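Local coordinates for protein YlmD (Geobacillus stearothermophilus, PDB 6T1B) that catalyses the phosphorolysis of adenosine, inosine and S-methyl-5'-thioadenosine to the free base and a ribose 1-phosphate, and also deaminates adenosine, at the inosine site. Coordinates in Å, arbitrary orientation; residue numbers count along the deposited sequence, not the author numbering.

The inosine site. Residues 45-49, 60, 77-79, 81, 100, 122-123, 126, 143, 263. With NOS (inosine), chain B; ZN (zinc ion), chain C.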
loop_
_atom_site.group_PDB
_atom_site.type_symbol
_atom_site.label_atom_id
_atom_site.label_comp_id
_atom_site.label_asym_id
_atom_site.label_seq_id
_atom_site.Cartn_x
_atom_site.Cartn_y
_atom_site.Cartn_z
ATOM N N MET A 45 4.572 -1.779 -12.715
ATOM C CA MET A 45 4.421 -3.086 -12.082
ATOM C C MET A 45 3.033 -3.697 -12.217
ATOM O O MET A 45 2.823 -4.840 -11.765
ATOM C CB MET A 45 4.779 -2.964 -10.605
ATOM C CG MET A 45 6.144 -2.398 -10.385
ATOM S SD MET A 45 7.410 -3.445 -11.177
ATOM C CE MET A 45 8.808 -3.242 -10.137
ATOM N N GLY A 46 2.073 -2.974 -12.785
ATOM C CA GLY A 46 0.697 -3.417 -12.830
ATOM C C GLY A 46 0.417 -4.235 -14.071
ATOM O O GLY A 46 0.682 -3.796 -15.189
ATOM N N LEU A 47 -0.110 -5.443 -13.865
ATOM C CA LEU A 47 -0.496 -6.353 -14.926
ATOM C C LEU A 47 -1.902 -6.106 -15.449
ATOM O O LEU A 47 -2.291 -6.736 -16.437
ATOM C CB LEU A 47 -0.420 -7.805 -14.433
ATOM C CG LEU A 47 1.016 -8.290 -14.177
ATOM C CD1 LEU A 47 0.985 -9.566 -13.352
ATOM C CD2 LEU A 47 1.746 -8.481 -15.491
ATOM N N HIS A 48 -2.685 -5.236 -14.804
ATOM C CA HIS A 48 -4.052 -5.020 -15.244
ATOM C C HIS A 48 -4.335 -3.564 -15.580
ATOM O O HIS A 48 -5.368 -3.015 -15.203
ATOM C CB HIS A 48 -5.105 -5.525 -14.256
ATOM C CG HIS A 48 -6.495 -5.577 -14.836
ATOM N ND1 HIS A 48 -6.878 -6.517 -15.772
ATOM C CD2 HIS A 48 -7.576 -4.779 -14.649
ATOM C CE1 HIS A 48 -8.143 -6.320 -16.107
ATOM N NE2 HIS A 48 -8.588 -5.268 -15.442
ATOM N N VAL A 49 -3.408 -2.929 -16.294
ATOM C CA VAL A 49 -3.603 -1.563 -16.744
ATOM C C VAL A 49 -3.466 -1.423 -18.248
ATOM O O VAL A 49 -3.469 -0.304 -18.758
ATOM C CB VAL A 49 -2.681 -0.556 -16.026
ATOM C CG1 VAL A 49 -3.031 -0.475 -14.570
ATOM C CG2 VAL A 49 -1.215 -0.911 -16.229
ATOM N N ARG A 60 8.963 -6.540 -12.965
ATOM C CA ARG A 60 8.888 -7.242 -11.691
ATOM C C ARG A 60 10.149 -8.058 -11.456
ATOM O O ARG A 60 10.669 -8.088 -10.334
ATOM C CB ARG A 60 7.642 -8.121 -11.669
ATOM C CG ARG A 60 6.345 -7.321 -11.654
ATOM C CD ARG A 60 5.149 -8.247 -11.523
ATOM N NE ARG A 60 3.958 -7.470 -11.250
ATOM C CZ ARG A 60 2.893 -7.915 -10.597
ATOM N NH1 ARG A 60 1.875 -7.089 -10.364
ATOM N NH2 ARG A 60 2.831 -9.185 -10.190
ATOM N N CYS A 77 -2.654 -9.761 -4.902
ATOM C CA CYS A 77 -4.102 -9.886 -4.793
ATOM C C CYS A 77 -4.808 -9.030 -5.832
ATOM O O CYS A 77 -4.213 -8.178 -6.488
ATOM C CB CYS A 77 -4.586 -9.560 -3.379
ATOM S SG CYS A 77 -4.255 -7.899 -2.784
ATOM N N GLU A 78 -6.096 -9.314 -6.003
ATOM C CA GLU A 78 -6.856 -8.718 -7.088
ATOM C C GLU A 78 -7.017 -7.222 -6.919
ATOM O O GLU A 78 -7.090 -6.497 -7.917
ATOM C CB GLU A 78 -8.230 -9.359 -7.170
ATOM C CG GLU A 78 -9.023 -8.929 -8.357
ATOM C CD GLU A 78 -10.386 -9.621 -8.440
ATOM O OE1 GLU A 78 -11.117 -9.328 -9.444
ATOM O OE2 GLU A 78 -10.747 -10.449 -7.576
ATOM N N GLN A 79 -7.132 -6.737 -5.684
ATOM C CA GLN A 79 -7.302 -5.310 -5.377
ATOM C C GLN A 79 -8.580 -4.743 -5.995
ATOM O O GLN A 79 -8.558 -3.945 -6.932
ATOM C CB GLN A 79 -6.058 -4.502 -5.755
ATOM C CG GLN A 79 -4.828 -4.931 -4.978
ATOM C CD GLN A 79 -3.575 -4.126 -5.275
ATOM O OE1 GLN A 79 -2.527 -4.683 -5.576
ATOM N NE2 GLN A 79 -3.669 -2.812 -5.125
ATOM N N HIS A 81 -10.765 -2.785 -4.497
ATOM C CA HIS A 81 -11.208 -1.572 -3.791
ATOM C C HIS A 81 -12.272 -1.853 -2.747
ATOM O O HIS A 81 -13.164 -1.043 -2.492
ATOM C CB HIS A 81 -11.645 -0.466 -4.758
ATOM C CG HIS A 81 -10.504 0.262 -5.364
ATOM N ND1 HIS A 81 -9.877 -0.164 -6.514
ATOM C CD2 HIS A 81 -9.834 1.371 -4.955
ATOM C CE1 HIS A 81 -8.890 0.664 -6.806
ATOM N NE2 HIS A 81 -8.843 1.599 -5.877
ATOM N N PHE A 100 -2.020 -12.038 -13.703
ATOM C CA PHE A 100 -2.986 -11.391 -12.827
ATOM C C PHE A 100 -4.138 -12.315 -12.453
ATOM O O PHE A 100 -4.692 -12.196 -11.353
ATOM C CB PHE A 100 -3.545 -10.147 -13.524
ATOM C CG PHE A 100 -4.436 -9.322 -12.665
ATOM C CD1 PHE A 100 -3.930 -8.679 -11.540
ATOM C CD2 PHE A 100 -5.769 -9.173 -12.959
ATOM C CE1 PHE A 100 -4.760 -7.906 -10.722
ATOM C CE2 PHE A 100 -6.599 -8.398 -12.146
ATOM C CZ PHE A 100 -6.085 -7.767 -11.029
ATOM N N CYS A 122 -0.151 -3.114 -5.797
ATOM C CA CYS A 122 0.077 -2.045 -6.749
ATOM C C CYS A 122 -0.622 -0.762 -6.349
ATOM O O CYS A 122 -1.751 -0.812 -5.831
ATOM C CB CYS A 122 -0.460 -2.476 -8.110
ATOM S SG CYS A 122 0.566 -3.688 -8.964
ATOM N N PHE A 123 0.019 0.380 -6.649
ATOM C CA PHE A 123 -0.448 1.679 -6.200
ATOM C C PHE A 123 -0.139 2.757 -7.228
ATOM O O PHE A 123 0.924 2.749 -7.854
ATOM C CB PHE A 123 0.249 2.074 -4.894
ATOM C CG PHE A 123 -0.192 1.247 -3.759
ATOM C CD1 PHE A 123 -1.311 1.612 -3.037
ATOM C CD2 PHE A 123 0.426 0.054 -3.477
ATOM C CE1 PHE A 123 -1.780 0.815 -2.006
ATOM C CE2 PHE A 123 -0.047 -0.751 -2.445
ATOM C CZ PHE A 123 -1.154 -0.369 -1.723
ATOM N N CYS A 126 -3.530 5.606 -4.278
ATOM C CA CYS A 126 -4.206 5.064 -3.097
ATOM C C CYS A 126 -3.182 4.832 -1.997
ATOM O O CYS A 126 -1.986 4.746 -2.243
ATOM C CB CYS A 126 -4.941 3.785 -3.464
ATOM S SG CYS A 126 -6.335 4.061 -4.599
ATOM N N HIS A 143 -4.210 -1.947 0.706
ATOM C CA HIS A 143 -4.468 -0.961 -0.334
ATOM C C HIS A 143 -5.747 -0.238 0.057
ATOM O O HIS A 143 -6.820 -0.846 0.096
ATOM C CB HIS A 143 -4.626 -1.731 -1.653
ATOM C CG HIS A 143 -5.322 -0.996 -2.743
ATOM N ND1 HIS A 143 -6.587 -1.341 -3.168
ATOM C CD2 HIS A 143 -4.909 0.002 -3.567
ATOM C CE1 HIS A 143 -6.942 -0.565 -4.172
ATOM N NE2 HIS A 143 -5.934 0.252 -4.450
ATOM N N ARG A 263 1.718 1.487 -12.429
ATOM C CA ARG A 263 1.598 1.263 -11.004
ATOM C C ARG A 263 2.961 1.022 -10.369
ATOM O O ARG A 263 3.806 0.303 -10.920
ATOM C CB ARG A 263 0.732 0.036 -10.715
ATOM C CG ARG A 263 -0.680 0.114 -11.240
ATOM C CD ARG A 263 -1.490 1.134 -10.467
ATOM N NE ARG A 263 -2.877 1.191 -10.912
ATOM C CZ ARG A 263 -3.345 2.060 -11.800
ATOM N NH1 ARG A 263 -2.551 2.961 -12.357
ATOM N NH2 ARG A 263 -4.627 2.036 -12.150
HETATM N N9 NOS B . -4.325 -2.747 -11.143
HETATM C C4 NOS B . -3.770 -3.732 -10.414
HETATM N N3 NOS B . -4.017 -4.256 -9.050
HETATM C C2 NOS B . -3.255 -5.376 -8.576
HETATM N N1 NOS B . -2.254 -6.000 -9.394
HETATM C C6 NOS B . -1.975 -5.542 -10.702
HETATM O O6 NOS B . -1.117 -6.097 -11.331
HETATM C C5 NOS B . -2.808 -4.337 -11.186
HETATM N N7 NOS B . -2.755 -3.692 -12.310
HETATM C C8 NOS B . -3.675 -2.730 -12.312
HETATM C "C5'" NOS B . -4.600 -0.618 -7.417
HETATM O "O5'" NOS B . -4.221 0.679 -6.963
HETATM C "C4'" NOS B . -5.467 -0.530 -8.647
HETATM O "O4'" NOS B . -4.674 -0.918 -9.791
HETATM C "C1'" NOS B . -5.365 -1.880 -10.559
HETATM C "C2'" NOS B . -6.372 -2.541 -9.624
HETATM O "O2'" NOS B . -7.501 -3.001 -10.354
HETATM C "C3'" NOS B . -6.717 -1.411 -8.652
HETATM O "O3'" NOS B . -7.823 -0.653 -9.171
HETATM ZN ZN ZN C . -6.395 1.920 -5.623
HETATM O O HOH W 1 -3.785 3.566 -6.522
HETATM O O HOH W 2 -0.595 -9.040 -10.107
HETATM O O HOH W 3 -8.862 -5.156 -9.705
#
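Gln79 and His81 both have positive phi, near 60°, a left-handed backbone conformation; their side chains face the nucleoside and the zinc. The pocket holds inosine, a substrate of the enzyme, beside the catalytic zinc; the nucleoside is poorly ordered and the metal partly occupied. Two successive backbone amides read the edge of the hypoxanthine. Leu47 N donates to inosine O6, the base carbonyl, at 2.8 Å. His48 N lies 2.9 Å from inosine N7, a hydrogen bond. Arg60 grips Met45 O side-on with NE and NH1, which is likely to steady the segment that carries these amides. Leu47 CD1 covers one guanidinium face. His48, itself poorly ordered, places CB over the five-membered ring of the base. The Phe100 ring meets the six-membered ring of inosine edge-to-face, planes at 63°, with CE1 toward N1 and C2. Cys122 SG touches the base near C6.

Gln79 runs extended beyond CG and pairs its amide with the backbone of Cys122. Gln79 OE1 accepts from Cys122 N at 2.9 Å, and NE2 donates to a lone pair of Cys122 O. This holds the amide next to C2 of the base, with NE2 also over the rim of the His143 ring. Gln79 NE2 comes to 3.3 Å from inosine C5'. An alanine here would remove both amide bonds and would probably loosen the wall beside C2 and C5'. Arg263, bent at chi2 (-70°), brings NE in its guanidinium plane to inosine O4', the ribose ring oxygen, at 3.0 Å, nearly straight. Val49 CG1 packs on a face of that guanidinium.

The 5'-hydroxyl O5' donates to Cys122 O from above the carbonyl plane. Inosine O5' is 2.8 Å from the zinc ion ZN, a loose contact. His143 NE2 (2.1 Å), Cys126 SG and His81 NE2 bind the zinc. The site lies at the ends of strands 118-123 and 138-144, closed by loops and by Arg60 from helix 53-67.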